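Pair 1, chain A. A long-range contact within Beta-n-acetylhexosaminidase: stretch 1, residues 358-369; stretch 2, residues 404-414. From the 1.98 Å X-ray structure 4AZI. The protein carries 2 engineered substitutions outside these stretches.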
# COMPACT_ATOMS: atom_id res chain seq x y z
N ARG A 358 -3.98 -18.48 -3.21
CA ARG A 358 -4.12 -19.64 -2.34
C ARG A 358 -5.56 -20.10 -2.26
O ARG A 358 -6.50 -19.31 -2.44
CB ARG A 358 -3.63 -19.33 -0.92
CG ARG A 358 -2.11 -19.25 -0.76
CD ARG A 358 -1.74 -19.09 0.71
NE ARG A 358 -1.59 -20.38 1.38
CZ ARG A 358 -1.50 -20.55 2.70
NH1 ARG A 358 -1.56 -19.51 3.53
NH2 ARG A 358 -1.36 -21.78 3.19
N ALA A 359 -5.73 -21.40 -1.99
CA ALA A 359 -7.01 -21.94 -1.54
C ALA A 359 -7.38 -21.30 -0.20
O ALA A 359 -6.56 -20.62 0.43
CB ALA A 359 -6.91 -23.45 -1.41
N ASN A 360 -8.62 -21.49 0.23
CA ASN A 360 -9.10 -20.94 1.49
C ASN A 360 -8.80 -21.89 2.65
O ASN A 360 -9.38 -22.97 2.75
CB ASN A 360 -10.60 -20.63 1.41
CG ASN A 360 -11.15 -20.03 2.69
OD1 ASN A 360 -10.44 -19.82 3.68
ND2 ASN A 360 -12.45 -19.75 2.68
N TYR A 361 -7.90 -21.45 3.52
CA TYR A 361 -7.39 -22.27 4.63
C TYR A 361 -8.06 -21.99 5.97
O TYR A 361 -7.60 -22.49 7.00
CB TYR A 361 -5.87 -22.12 4.73
CG TYR A 361 -5.16 -23.02 3.74
CD1 TYR A 361 -4.87 -24.34 4.07
CD2 TYR A 361 -4.80 -22.55 2.48
CE1 TYR A 361 -4.24 -25.18 3.16
CE2 TYR A 361 -4.17 -23.38 1.56
CZ TYR A 361 -3.90 -24.70 1.92
OH TYR A 361 -3.29 -25.53 1.02
N ASN A 362 -9.13 -21.20 5.96
CA ASN A 362 -9.80 -20.81 7.21
C ASN A 362 -10.52 -21.95 7.92
O ASN A 362 -10.38 -22.10 9.14
CB ASN A 362 -10.74 -19.62 7.00
CG ASN A 362 -9.99 -18.30 6.95
OD1 ASN A 362 -9.35 -17.89 7.94
ND2 ASN A 362 -10.05 -17.63 5.81
N ALA A 363 -11.27 -22.76 7.17
CA ALA A 363 -11.92 -23.95 7.73
C ALA A 363 -10.89 -24.89 8.37
O ALA A 363 -11.14 -25.44 9.45
CB ALA A 363 -12.74 -24.67 6.68
N LEU A 364 -9.74 -25.06 7.72
CA LEU A 364 -8.64 -25.85 8.27
C LEU A 364 -8.18 -25.34 9.63
O LEU A 364 -8.03 -26.13 10.57
CB LEU A 364 -7.46 -25.95 7.29
CG LEU A 364 -6.24 -26.76 7.74
CD1 LEU A 364 -6.64 -28.16 8.20
CD2 LEU A 364 -5.18 -26.87 6.65
N ARG A 365 -7.95 -24.03 9.75
CA ARG A 365 -7.50 -23.44 11.01
C ARG A 365 -8.53 -23.60 12.14
O ARG A 365 -8.16 -23.72 13.31
CB ARG A 365 -7.13 -21.96 10.84
CG ARG A 365 -5.76 -21.74 10.22
CD ARG A 365 -5.36 -20.27 10.22
NE ARG A 365 -6.05 -19.49 9.19
CZ ARG A 365 -5.63 -19.36 7.94
NH1 ARG A 365 -4.52 -19.96 7.53
NH2 ARG A 365 -6.33 -18.62 7.08
N GLU A 366 -9.81 -23.61 11.76
CA GLU A 366 -10.92 -23.83 12.69
C GLU A 366 -10.99 -25.27 13.18
O GLU A 366 -11.27 -25.52 14.36
CB GLU A 366 -12.26 -23.43 12.05
CG GLU A 366 -12.47 -21.93 11.91
CD GLU A 366 -13.67 -21.58 11.04
OE1 GLU A 366 -14.43 -22.49 10.64
OE2 GLU A 366 -13.86 -20.38 10.75
N GLU A 367 -10.76 -26.22 12.28
CA GLU A 367 -10.72 -27.63 12.67
C GLU A 367 -9.50 -27.98 13.53
O GLU A 367 -9.62 -28.76 14.48
CB GLU A 367 -10.81 -28.56 11.45
CG GLU A 367 -12.22 -28.76 10.91
CD GLU A 367 -13.20 -29.27 11.97
OE1 GLU A 367 -13.12 -30.45 12.35
OE2 GLU A 367 -14.05 -28.47 12.42
N LEU A 368 -8.34 -27.39 13.22
CA LEU A 368 -7.13 -27.60 14.01
C LEU A 368 -7.27 -27.08 15.44
O LEU A 368 -6.81 -27.73 16.38
CB LEU A 368 -5.90 -26.97 13.34
CG LEU A 368 -5.28 -27.68 12.12
CD1 LEU A 368 -4.14 -26.86 11.54
CD2 LEU A 368 -4.80 -29.09 12.47
N ALA A 369 -7.92 -25.93 15.60
CA ALA A 369 -8.12 -25.34 16.93
C ALA A 369 -9.05 -26.16 17.83
O ALA A 369 -9.13 -25.90 19.03
CB ALA A 369 -8.63 -23.91 16.79
N GLU A 404 -10.44 -30.19 -3.21
CA GLU A 404 -9.38 -31.08 -2.76
C GLU A 404 -8.97 -30.79 -1.32
O GLU A 404 -8.85 -31.72 -0.51
CB GLU A 404 -8.18 -31.00 -3.72
CG GLU A 404 -8.41 -31.60 -5.12
CD GLU A 404 -9.29 -30.75 -6.04
OE1 GLU A 404 -9.82 -29.69 -5.63
OE2 GLU A 404 -9.46 -31.15 -7.22
N LEU A 405 -8.77 -29.51 -0.99
CA LEU A 405 -8.50 -29.10 0.40
C LEU A 405 -9.66 -29.44 1.34
O LEU A 405 -9.44 -29.91 2.46
CB LEU A 405 -8.18 -27.61 0.48
CG LEU A 405 -7.88 -27.01 1.86
CD1 LEU A 405 -6.73 -27.73 2.56
CD2 LEU A 405 -7.58 -25.53 1.75
N ASP A 406 -10.88 -29.19 0.89
CA ASP A 406 -12.08 -29.47 1.69
C ASP A 406 -12.17 -30.94 2.11
O ASP A 406 -12.50 -31.23 3.26
CB ASP A 406 -13.34 -29.04 0.94
CG ASP A 406 -13.39 -27.53 0.71
OD1 ASP A 406 -12.70 -26.76 1.42
OD2 ASP A 406 -14.13 -27.10 -0.20
N THR A 407 -11.88 -31.84 1.17
CA THR A 407 -11.82 -33.29 1.44
C THR A 407 -10.81 -33.60 2.53
O THR A 407 -11.07 -34.40 3.42
CB THR A 407 -11.46 -34.09 0.17
OG1 THR A 407 -12.34 -33.72 -0.90
CG2 THR A 407 -11.56 -35.61 0.43
N LEU A 408 -9.64 -32.96 2.46
CA LEU A 408 -8.60 -33.13 3.46
C LEU A 408 -9.04 -32.64 4.84
O LEU A 408 -8.74 -33.28 5.84
CB LEU A 408 -7.29 -32.44 3.04
CG LEU A 408 -6.53 -33.04 1.85
CD1 LEU A 408 -5.30 -32.22 1.53
CD2 LEU A 408 -6.15 -34.50 2.10
N VAL A 409 -9.76 -31.52 4.87
CA VAL A 409 -10.29 -30.99 6.13
C VAL A 409 -11.40 -31.90 6.68
O VAL A 409 -11.45 -32.18 7.88
CB VAL A 409 -10.80 -29.53 6.00
CG1 VAL A 409 -11.44 -29.05 7.30
CG2 VAL A 409 -9.66 -28.60 5.61
N ALA A 410 -12.28 -32.36 5.78
CA ALA A 410 -13.36 -33.29 6.14
C ALA A 410 -12.81 -34.56 6.79
O ALA A 410 -13.34 -35.01 7.81
CB ALA A 410 -14.21 -33.62 4.92
N ASN A 411 -11.75 -35.12 6.21
CA ASN A 411 -11.05 -36.28 6.79
C ASN A 411 -10.47 -35.97 8.18
O ASN A 411 -10.46 -36.83 9.05
CB ASN A 411 -9.95 -36.79 5.86
CG ASN A 411 -10.49 -37.34 4.55
OD1 ASN A 411 -11.67 -37.68 4.43
ND2 ASN A 411 -9.61 -37.45 3.55
N LEU A 412 -10.01 -34.73 8.36
CA LEU A 412 -9.51 -34.30 9.66
C LEU A 412 -10.64 -34.20 10.69
O LEU A 412 -10.48 -34.64 11.83
CB LEU A 412 -8.75 -32.97 9.55
CG LEU A 412 -8.23 -32.30 10.83
CD1 LEU A 412 -7.15 -33.12 11.51
CD2 LEU A 412 -7.72 -30.90 10.51
N LYS A 413 -11.77 -33.63 10.28
CA LYS A 413 -12.96 -33.53 11.12
C LYS A 413 -13.40 -34.90 11.65
O LYS A 413 -13.61 -35.07 12.85
CB LYS A 413 -14.12 -32.85 10.37
N ALA A 414 -13.52 -35.87 10.73
CA ALA A 414 -13.88 -37.25 11.07
C ALA A 414 -12.93 -37.87 12.10
O ALA A 414 -13.37 -38.55 13.03
CB ALA A 414 -13.96 -38.10 9.81

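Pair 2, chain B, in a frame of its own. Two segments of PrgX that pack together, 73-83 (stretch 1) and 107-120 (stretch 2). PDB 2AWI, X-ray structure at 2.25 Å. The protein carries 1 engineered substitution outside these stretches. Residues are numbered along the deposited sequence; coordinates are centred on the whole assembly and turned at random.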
# COMPACT_ATOMS: atom_id res chain seq x y z
N ASN B 73 -46.41 22.36 -6.16
CA ASN B 73 -46.89 23.35 -7.12
C ASN B 73 -46.43 23.14 -8.56
O ASN B 73 -45.75 22.15 -8.87
CB ASN B 73 -46.53 24.76 -6.66
CG ASN B 73 -45.05 24.94 -6.41
OD1 ASN B 73 -44.21 24.48 -7.19
ND2 ASN B 73 -44.71 25.62 -5.32
N GLU B 74 -46.79 24.08 -9.42
CA GLU B 74 -46.47 24.03 -10.84
C GLU B 74 -44.97 23.95 -11.15
O GLU B 74 -44.56 23.23 -12.06
CB GLU B 74 -47.06 25.26 -11.54
CG GLU B 74 -47.17 25.12 -13.04
CD GLU B 74 -48.17 24.06 -13.47
OE1 GLU B 74 -48.32 23.83 -14.69
OE2 GLU B 74 -48.81 23.45 -12.58
N THR B 75 -44.16 24.68 -10.39
CA THR B 75 -42.71 24.67 -10.61
C THR B 75 -42.08 23.33 -10.22
O THR B 75 -41.10 22.90 -10.83
CB THR B 75 -42.03 25.81 -9.83
OG1 THR B 75 -42.44 27.07 -10.38
CG2 THR B 75 -40.51 25.69 -9.93
N GLY B 76 -42.64 22.69 -9.20
CA GLY B 76 -42.11 21.40 -8.78
C GLY B 76 -42.47 20.36 -9.83
O GLY B 76 -41.64 19.52 -10.20
N LYS B 77 -43.70 20.42 -10.32
CA LYS B 77 -44.16 19.49 -11.34
C LYS B 77 -43.21 19.55 -12.53
O LYS B 77 -42.74 18.52 -13.02
CB LYS B 77 -45.57 19.88 -11.80
CG LYS B 77 -46.60 19.95 -10.68
CD LYS B 77 -47.90 20.59 -11.17
CE LYS B 77 -48.88 20.81 -10.02
NZ LYS B 77 -50.09 21.58 -10.44
N GLU B 78 -42.91 20.77 -12.97
CA GLU B 78 -42.01 21.00 -14.10
C GLU B 78 -40.60 20.48 -13.87
O GLU B 78 -40.08 19.72 -14.68
CB GLU B 78 -41.96 22.50 -14.43
CG GLU B 78 -43.28 23.09 -14.90
CD GLU B 78 -43.65 22.64 -16.30
OE1 GLU B 78 -43.00 21.72 -16.83
OE2 GLU B 78 -44.61 23.20 -16.87
N LYS B 79 -39.98 20.90 -12.76
CA LYS B 79 -38.62 20.46 -12.46
C LYS B 79 -38.57 18.94 -12.35
O LYS B 79 -37.53 18.32 -12.61
CB LYS B 79 -38.12 21.11 -11.16
CG LYS B 79 -36.62 20.94 -10.92
CD LYS B 79 -36.13 21.76 -9.71
CE LYS B 79 -35.96 23.24 -10.03
NZ LYS B 79 -34.72 23.54 -10.81
N LEU B 80 -39.69 18.34 -11.97
CA LEU B 80 -39.79 16.89 -11.83
C LEU B 80 -39.85 16.27 -13.22
O LEU B 80 -39.20 15.26 -13.51
CB LEU B 80 -41.05 16.54 -11.02
CG LEU B 80 -41.34 15.09 -10.60
CD1 LEU B 80 -41.70 14.24 -11.81
CD2 LEU B 80 -40.13 14.53 -9.87
N LEU B 81 -40.64 16.90 -14.09
CA LEU B 81 -40.83 16.44 -15.45
C LEU B 81 -39.52 16.22 -16.21
O LEU B 81 -39.46 15.39 -17.12
CB LEU B 81 -41.71 17.45 -16.19
CG LEU B 81 -42.44 17.04 -17.47
CD1 LEU B 81 -43.19 15.74 -17.25
CD2 LEU B 81 -43.41 18.15 -17.87
N ILE B 82 -38.48 16.95 -15.83
CA ILE B 82 -37.18 16.83 -16.49
C ILE B 82 -36.61 15.41 -16.49
O ILE B 82 -36.09 14.95 -17.51
CB ILE B 82 -36.13 17.78 -15.85
CG1 ILE B 82 -36.38 19.22 -16.32
CG2 ILE B 82 -34.71 17.36 -16.21
CD1 ILE B 82 -35.43 20.22 -15.71
N SER B 83 -36.69 14.73 -15.35
CA SER B 83 -36.17 13.37 -15.23
C SER B 83 -36.85 12.43 -16.22
O SER B 83 -36.19 11.62 -16.88
CB SER B 83 -36.38 12.85 -13.81
OG SER B 83 -37.76 12.74 -13.49
N LEU B 107 -36.32 32.62 -11.55
CA LEU B 107 -35.04 31.94 -11.52
C LEU B 107 -35.25 30.43 -11.56
O LEU B 107 -34.44 29.71 -12.13
CB LEU B 107 -34.26 32.34 -10.27
CG LEU B 107 -33.90 33.82 -10.21
CD1 LEU B 107 -33.25 34.14 -8.87
CD2 LEU B 107 -32.96 34.18 -11.36
N GLN B 108 -36.34 29.96 -10.97
CA GLN B 108 -36.63 28.53 -10.98
C GLN B 108 -36.84 28.07 -12.42
O GLN B 108 -36.16 27.17 -12.90
CB GLN B 108 -37.86 28.22 -10.13
CG GLN B 108 -37.62 28.38 -8.64
CD GLN B 108 -36.71 27.30 -8.08
OE1 GLN B 108 -36.07 27.48 -7.05
NE2 GLN B 108 -36.66 26.16 -8.76
N TYR B 109 -37.78 28.71 -13.12
CA TYR B 109 -38.05 28.36 -14.51
C TYR B 109 -36.80 28.46 -15.37
O TYR B 109 -36.61 27.68 -16.30
CB TYR B 109 -39.16 29.24 -15.09
CG TYR B 109 -40.55 28.72 -14.79
CD1 TYR B 109 -41.00 27.52 -15.34
CD2 TYR B 109 -41.39 29.40 -13.91
CE1 TYR B 109 -42.25 27.01 -15.02
CE2 TYR B 109 -42.65 28.90 -13.58
CZ TYR B 109 -43.07 27.70 -14.14
OH TYR B 109 -44.30 27.18 -13.80
N PHE B 110 -35.93 29.42 -15.07
CA PHE B 110 -34.71 29.51 -15.86
C PHE B 110 -33.91 28.24 -15.62
O PHE B 110 -33.41 27.63 -16.56
CB PHE B 110 -33.87 30.73 -15.46
CG PHE B 110 -32.72 30.98 -16.40
CD1 PHE B 110 -32.96 31.20 -17.75
CD2 PHE B 110 -31.41 30.97 -15.94
CE1 PHE B 110 -31.90 31.41 -18.64
CE2 PHE B 110 -30.35 31.17 -16.81
CZ PHE B 110 -30.59 31.39 -18.16
N SER B 111 -33.80 27.86 -14.35
CA SER B 111 -33.07 26.65 -13.98
C SER B 111 -33.66 25.43 -14.69
O SER B 111 -32.92 24.57 -15.16
CB SER B 111 -33.12 26.46 -12.46
OG SER B 111 -32.26 25.40 -12.06
N ILE B 112 -34.98 25.36 -14.77
CA ILE B 112 -35.63 24.24 -15.44
C ILE B 112 -35.27 24.28 -16.93
O ILE B 112 -34.94 23.26 -17.54
CB ILE B 112 -37.16 24.31 -15.28
CG1 ILE B 112 -37.53 24.10 -13.81
CG2 ILE B 112 -37.82 23.25 -16.14
CD1 ILE B 112 -39.00 24.32 -13.52
N TYR B 113 -35.33 25.49 -17.49
CA TYR B 113 -35.01 25.73 -18.89
C TYR B 113 -33.65 25.14 -19.25
O TYR B 113 -33.52 24.41 -20.22
CB TYR B 113 -35.02 27.24 -19.16
CG TYR B 113 -34.39 27.64 -20.47
CD1 TYR B 113 -35.01 27.35 -21.68
CD2 TYR B 113 -33.15 28.29 -20.49
CE1 TYR B 113 -34.42 27.71 -22.90
CE2 TYR B 113 -32.56 28.65 -21.69
CZ TYR B 113 -33.20 28.36 -22.89
OH TYR B 113 -32.62 28.72 -24.09
N LEU B 114 -32.63 25.48 -18.46
CA LEU B 114 -31.28 24.97 -18.71
C LEU B 114 -31.28 23.45 -18.58
O LEU B 114 -30.38 22.76 -19.08
CB LEU B 114 -30.28 25.58 -17.73
CG LEU B 114 -30.07 27.10 -17.83
CD1 LEU B 114 -29.15 27.59 -16.71
CD2 LEU B 114 -29.50 27.45 -19.21
N GLY B 115 -32.30 22.93 -17.89
CA GLY B 115 -32.42 21.49 -17.72
C GLY B 115 -32.76 20.87 -19.07
O GLY B 115 -32.30 19.77 -19.39
N TYR B 116 -33.57 21.57 -19.85
CA TYR B 116 -33.95 21.10 -21.17
C TYR B 116 -32.77 21.24 -22.14
O TYR B 116 -32.55 20.37 -22.98
CB TYR B 116 -35.14 21.88 -21.71
CG TYR B 116 -36.48 21.47 -21.12
CD1 TYR B 116 -36.77 21.68 -19.77
CD2 TYR B 116 -37.46 20.89 -21.92
CE1 TYR B 116 -38.01 21.32 -19.24
CE2 TYR B 116 -38.70 20.53 -21.40
CZ TYR B 116 -38.97 20.74 -20.06
OH TYR B 116 -40.19 20.37 -19.56
N ILE B 117 -32.03 22.33 -22.02
CA ILE B 117 -30.88 22.55 -22.90
C ILE B 117 -29.88 21.42 -22.71
O ILE B 117 -29.31 20.92 -23.67
CB ILE B 117 -30.18 23.89 -22.59
CG1 ILE B 117 -31.14 25.05 -22.88
CG2 ILE B 117 -28.92 24.03 -23.44
CD1 ILE B 117 -31.63 25.10 -24.32
N SER B 118 -29.68 21.03 -21.46
CA SER B 118 -28.76 19.95 -21.13
C SER B 118 -29.20 18.68 -21.84
O SER B 118 -28.40 18.01 -22.49
CB SER B 118 -28.75 19.73 -19.62
OG SER B 118 -27.81 18.73 -19.27
N ILE B 119 -30.48 18.35 -21.70
CA ILE B 119 -31.05 17.16 -22.33
C ILE B 119 -30.79 17.17 -23.84
O ILE B 119 -30.31 16.19 -24.40
CB ILE B 119 -32.58 17.07 -22.08
CG1 ILE B 119 -32.85 16.70 -20.62
CG2 ILE B 119 -33.21 16.05 -23.01
CD1 ILE B 119 -34.31 16.83 -20.22
N ALA B 120 -31.12 18.29 -24.48
CA ALA B 120 -30.93 18.44 -25.93
C ALA B 120 -29.47 18.25 -26.34
O ALA B 120 -29.19 17.58 -27.34
CB ALA B 120 -31.43 19.81 -26.37
O HOH W 1 -40.75 20.73 -17.14

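The sharpest difference lies at one matched position near the C-terminal part of the contact, where pair 1 has A:Leu412 and pair 2 has B:Gly115. In pair 1 the leucine fills the space between the helices: A:Leu412 CD2 lies 3.7 Å from A:Leu364 CD1 and 4.0 Å from A:Leu368 CD2. In pair 2 the glycine leaves that space to the facing helix, and B:Ile82 CD1 comes to 3.8 Å from B:Gly115 CA. An ideal CB on B:Gly115 would point toward stretch 1 and fall 2.4 Å from B:Ile82 CD1, a clash, so this isoleucine occupies room that a side chain there would need. The residue matching B:Ile82 is A:Glu367, whose CB stays 4.0 Å from A:Leu412 CD2; the bulk thus comes from stretch 2 in pair 1 and from stretch 1 in pair 2.

The frame around this exchange is nearly the same. In each pair two helices run almost parallel, at 11° with axes 9.8 Å apart at closest approach in pair 1, and at 14° and 9.7 Å in pair 2. Fourteen central residues superpose with an RMSD of 0.4 Å. The closest backbone register also matches: A:Leu364 CA to A:Val409 CA is 5.8 Å, and B:Lys79 CA to B:Ile112 CA is 5.7 Å.

A:Val409 and B:Ile112 give similar answers at the middle of the contact, each a beta-branched side chain. A:Val409 CG2 meets A:Leu364 CB at 3.8 Å, while its CG1 lies 3.7 Å from A:Glu367 CG, the aliphatic part of an acidic residue. The longer B:Ile112 sits as a knob among B:Thr75, B:Glu78, B:Lys79 and B:Ile82; its CD1 reaches B:Glu78 CB at 3.6 Å. B:Ile82 returns the arrangement, sitting among B:Ile112, B:Gly115, B:Tyr116 and B:Ile119.

Beside this centre the chemistry diverges. A:Leu364 matches B:Lys79, and A:Leu405 matches B:Gln108. A:Leu405 places CD2 over a face of the A:Tyr361 ring, 3.6 Å from its centroid and 11° off the normal, a CH-pi contact; the same CD2 is 3.8 Å from A:Ala359 CB. A:Tyr361 matches B:Gly76, which makes no contact across the pair. In pair 2 the end of the B:Lys79 side chain comes nearer to the facing helix, with B:Lys79 NZ 3.3 Å from B:Ser111 OG, and B:Gln108 CB packs 3.7 Å from B:Thr75 CG2.

Pair 2 also carries aromatic bulk on its second helix. B:Tyr109, matched to A:Asp406, brings CE1 to 4.1 Å from B:Glu78 CG. B:Tyr116, matched to A:Lys413, has CE1 3.9 Å from B:Ile82 CG1. A water links the helices here, accepting from B:Tyr116 OH at 2.5 Å and donating to B:Glu78 O at 2.7 Å and B:Glu78 OE1 at 2.5 Å. The two stretches bury 443 Å² in pair 1 and 587 Å² in pair 2.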